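PDB 6SKY: Serine/threonine-protein kinase Tel1, which probably phosphorylates serine and threonine residues followed by glutamine, using ATP, to activate checkpoint signalling in response to DNA damage. Local coordinates for residues K2593-I2598 against Q2607-G2612. Sequence-based numbering, arbitrary orientation.
Sequences KILTAI and QLVKGG. With AGS (phosphothiophosphoric acid-adenylate ester), chain C.
This antiparallel beta hairpin of the kinase domain puts two ATP-pocket residues, Leu2608 and Lys2610, beside the bound nucleotide AGS. Strand 2593-2599 pairs with strand 2604-2611. Three backbone hydrogen bonds join the two segments. Val2609 N donates to Lys2593 O at 2.9 Å, almost straight (176° at the hydrogen) and nearly along the C=O axis. Leu2595 and Gln2607 form a hydrogen-bonded pair, N to O both ways, and both bonds are more bent. Between these pairs, Ile2594 CA comes 3.2 Å from Gln2607 O in a CA-H...O contact.

The side chains divide between two faces. On one, Leu2595 and Val2609 cross obliquely, and Leu2595 CD1 lies 4.0 Å from Val2609 CG2. Lys2593 CG meets Val2609 CB at 4.0 Å. The Lys2593 chain bends at chi3 and chi4 (69° and 72°), and its NZ forms a hydrogen bond with Ala2591 O. Gln2607 OE1 is hydrogen-bonded to Tyr2517 OH. Leu2520 and Ala2521 of helix 2507-2522 pack on this face.

The other face carries Ile2594 and Leu2608 and looks toward the nucleotide. Leu2608 CD1 lies over the adenine face, 3.7 Å from both N6 and C6. Lys2610, extended beyond CG, brings NZ to 3.5 Å from the alpha-phosphate oxygen O2A, a weak hydrogen bond. The hairpin thus offers the nucleotide an apolar contact over the adenine face and the amine of Lys2610 near the alpha-phosphate; the amine's positive charge would be expected to offset some of the phosphate charge, while the face with Lys2593, Leu2595 and Val2609 packs against helix 2507-2522.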
loop_
_atom_site.group_PDB
_atom_site.type_symbol
_atom_site.label_atom_id
_atom_site.label_comp_id
_atom_site.label_asym_id
_atom_site.label_seq_id
_atom_site.Cartn_x
_atom_site.Cartn_y
_atom_site.Cartn_z
ATOM N N LYS A 2593 23.504 -36.595 -34.843
ATOM C CA LYS A 2593 22.966 -36.531 -36.189
ATOM C C LYS A 2593 21.594 -35.881 -36.183
ATOM O O LYS A 2593 20.785 -36.118 -35.287
ATOM C CB LYS A 2593 22.896 -37.921 -36.814
ATOM C CG LYS A 2593 22.597 -39.028 -35.852
ATOM C CD LYS A 2593 22.999 -40.357 -36.438
ATOM C CE LYS A 2593 24.495 -40.480 -36.536
ATOM N NZ LYS A 2593 25.116 -40.651 -35.207
ATOM N N ILE A 2594 21.339 -35.061 -37.189
ATOM C CA ILE A 2594 20.111 -34.290 -37.282
ATOM C C ILE A 2594 19.261 -34.927 -38.370
ATOM O O ILE A 2594 19.481 -34.705 -39.561
ATOM C CB ILE A 2594 20.378 -32.808 -37.568
ATOM C CG1 ILE A 2594 21.185 -32.179 -36.442
ATOM C CG2 ILE A 2594 19.083 -32.061 -37.689
ATOM C CD1 ILE A 2594 22.657 -32.148 -36.678
ATOM N N LEU A 2595 18.282 -35.711 -37.963
ATOM C CA LEU A 2595 17.346 -36.325 -38.887
ATOM C C LEU A 2595 16.193 -35.382 -39.169
ATOM O O LEU A 2595 15.898 -34.481 -38.391
ATOM C CB LEU A 2595 16.798 -37.625 -38.318
ATOM C CG LEU A 2595 17.537 -38.930 -38.564
ATOM C CD1 LEU A 2595 18.968 -38.850 -38.108
ATOM C CD2 LEU A 2595 16.815 -40.010 -37.820
ATOM N N THR A 2596 15.533 -35.605 -40.295
ATOM C CA THR A 2596 14.311 -34.895 -40.634
ATOM C C THR A 2596 13.241 -35.918 -40.962
ATOM O O THR A 2596 13.506 -36.894 -41.663
ATOM C CB THR A 2596 14.508 -33.953 -41.821
ATOM O OG1 THR A 2596 15.692 -33.176 -41.626
ATOM C CG2 THR A 2596 13.330 -33.017 -41.955
ATOM N N ALA A 2597 12.042 -35.709 -40.444
ATOM C CA ALA A 2597 10.928 -36.604 -40.688
ATOM C C ALA A 2597 9.801 -35.811 -41.321
ATOM O O ALA A 2597 9.418 -34.759 -40.810
ATOM C CB ALA A 2597 10.454 -37.261 -39.396
ATOM N N ILE A 2598 9.287 -36.299 -42.437
ATOM C CA ILE A 2598 8.140 -35.686 -43.085
ATOM C C ILE A 2598 6.904 -36.419 -42.596
ATOM O O ILE A 2598 6.793 -37.639 -42.754
ATOM C CB ILE A 2598 8.256 -35.739 -44.614
ATOM C CG1 ILE A 2598 9.334 -34.778 -45.107
ATOM C CG2 ILE A 2598 6.937 -35.371 -45.246
ATOM C CD1 ILE A 2598 10.712 -35.366 -45.152
ATOM N N GLN A 2607 15.130 -33.529 -35.764
ATOM C CA GLN A 2607 15.456 -34.186 -34.510
ATOM C C GLN A 2607 16.959 -34.309 -34.382
ATOM O O GLN A 2607 17.635 -34.664 -35.344
ATOM C CB GLN A 2607 14.847 -35.584 -34.433
ATOM C CG GLN A 2607 13.360 -35.621 -34.530
ATOM C CD GLN A 2607 12.868 -36.929 -35.028
ATOM O OE1 GLN A 2607 13.653 -37.810 -35.338
ATOM N NE2 GLN A 2607 11.563 -37.074 -35.112
ATOM N N LEU A 2608 17.476 -34.028 -33.199
ATOM C CA LEU A 2608 18.818 -34.451 -32.842
ATOM C C LEU A 2608 18.708 -35.835 -32.236
ATOM O O LEU A 2608 17.950 -36.036 -31.286
ATOM C CB LEU A 2608 19.474 -33.506 -31.843
ATOM C CG LEU A 2608 19.859 -32.089 -32.212
ATOM C CD1 LEU A 2608 18.861 -31.148 -31.644
ATOM C CD2 LEU A 2608 21.217 -31.792 -31.649
ATOM N N VAL A 2609 19.444 -36.784 -32.788
ATOM C CA VAL A 2609 19.564 -38.112 -32.212
ATOM C C VAL A 2609 20.885 -38.107 -31.463
ATOM O O VAL A 2609 21.949 -38.270 -32.056
ATOM C CB VAL A 2609 19.500 -39.206 -33.278
ATOM C CG1 VAL A 2609 19.445 -40.549 -32.626
ATOM C CG2 VAL A 2609 18.290 -39.014 -34.146
ATOM N N LYS A 2610 20.823 -37.889 -30.158
ATOM C CA LYS A 2610 22.007 -37.626 -29.361
ATOM C C LYS A 2610 22.445 -38.908 -28.680
ATOM O O LYS A 2610 21.662 -39.533 -27.962
ATOM C CB LYS A 2610 21.732 -36.539 -28.328
ATOM C CG LYS A 2610 22.823 -35.512 -28.218
ATOM C CD LYS A 2610 22.365 -34.359 -27.370
ATOM C CE LYS A 2610 23.307 -33.184 -27.475
ATOM N NZ LYS A 2610 22.790 -32.012 -26.711
ATOM N N GLY A 2611 23.696 -39.301 -28.917
ATOM C CA GLY A 2611 24.294 -40.428 -28.247
ATOM C C GLY A 2611 25.502 -39.971 -27.448
ATOM O O GLY A 2611 25.951 -38.828 -27.549
ATOM N N GLY A 2612 26.024 -40.886 -26.650
ATOM C CA GLY A 2612 27.149 -40.552 -25.810
ATOM C C GLY A 2612 26.894 -40.938 -24.375
ATOM O O GLY A 2612 26.140 -41.874 -24.112
HETATM P PG AGS C . 29.333 -27.827 -26.661
HETATM S S1G AGS C . 29.595 -25.945 -26.231
HETATM O O2G AGS C . 28.307 -28.464 -25.688
HETATM O O3G AGS C . 30.685 -28.582 -26.546
HETATM P PB AGS C . 27.306 -27.650 -28.428
HETATM O O1B AGS C . 26.786 -26.660 -27.468
HETATM O O2B AGS C . 27.308 -27.206 -29.889
HETATM O O3B AGS C . 28.802 -27.997 -28.108
HETATM P PA AGS C . 25.693 -29.521 -29.611
HETATM O O1A AGS C . 26.515 -30.530 -30.286
HETATM O O2A AGS C . 24.331 -30.022 -29.133
HETATM O O3A AGS C . 26.424 -28.950 -28.338
HETATM O "O5'" AGS C . 25.530 -28.322 -30.606
HETATM C "C5'" AGS C . 24.823 -28.540 -31.834
HETATM C "C4'" AGS C . 24.494 -27.218 -32.470
HETATM O "O4'" AGS C . 23.074 -27.138 -32.689
HETATM C "C3'" AGS C . 24.851 -25.985 -31.650
HETATM O "O3'" AGS C . 25.177 -24.888 -32.493
HETATM C "C2'" AGS C . 23.578 -25.730 -30.848
HETATM O "O2'" AGS C . 23.413 -24.346 -30.579
HETATM C "C1'" AGS C . 22.483 -26.210 -31.800
HETATM N N9 AGS C . 21.380 -26.872 -31.123
HETATM C C8 AGS C . 21.458 -27.704 -30.042
HETATM N N7 AGS C . 20.301 -28.165 -29.638
HETATM C C5 AGS C . 19.399 -27.598 -30.521
HETATM C C6 AGS C . 18.000 -27.687 -30.631
HETATM N N6 AGS C . 17.237 -28.416 -29.816
HETATM N N1 AGS C . 17.406 -26.995 -31.622
HETATM C C2 AGS C . 18.165 -26.264 -32.440
HETATM N N3 AGS C . 19.488 -26.103 -32.433
HETATM C C4 AGS C . 20.049 -26.799 -31.440
#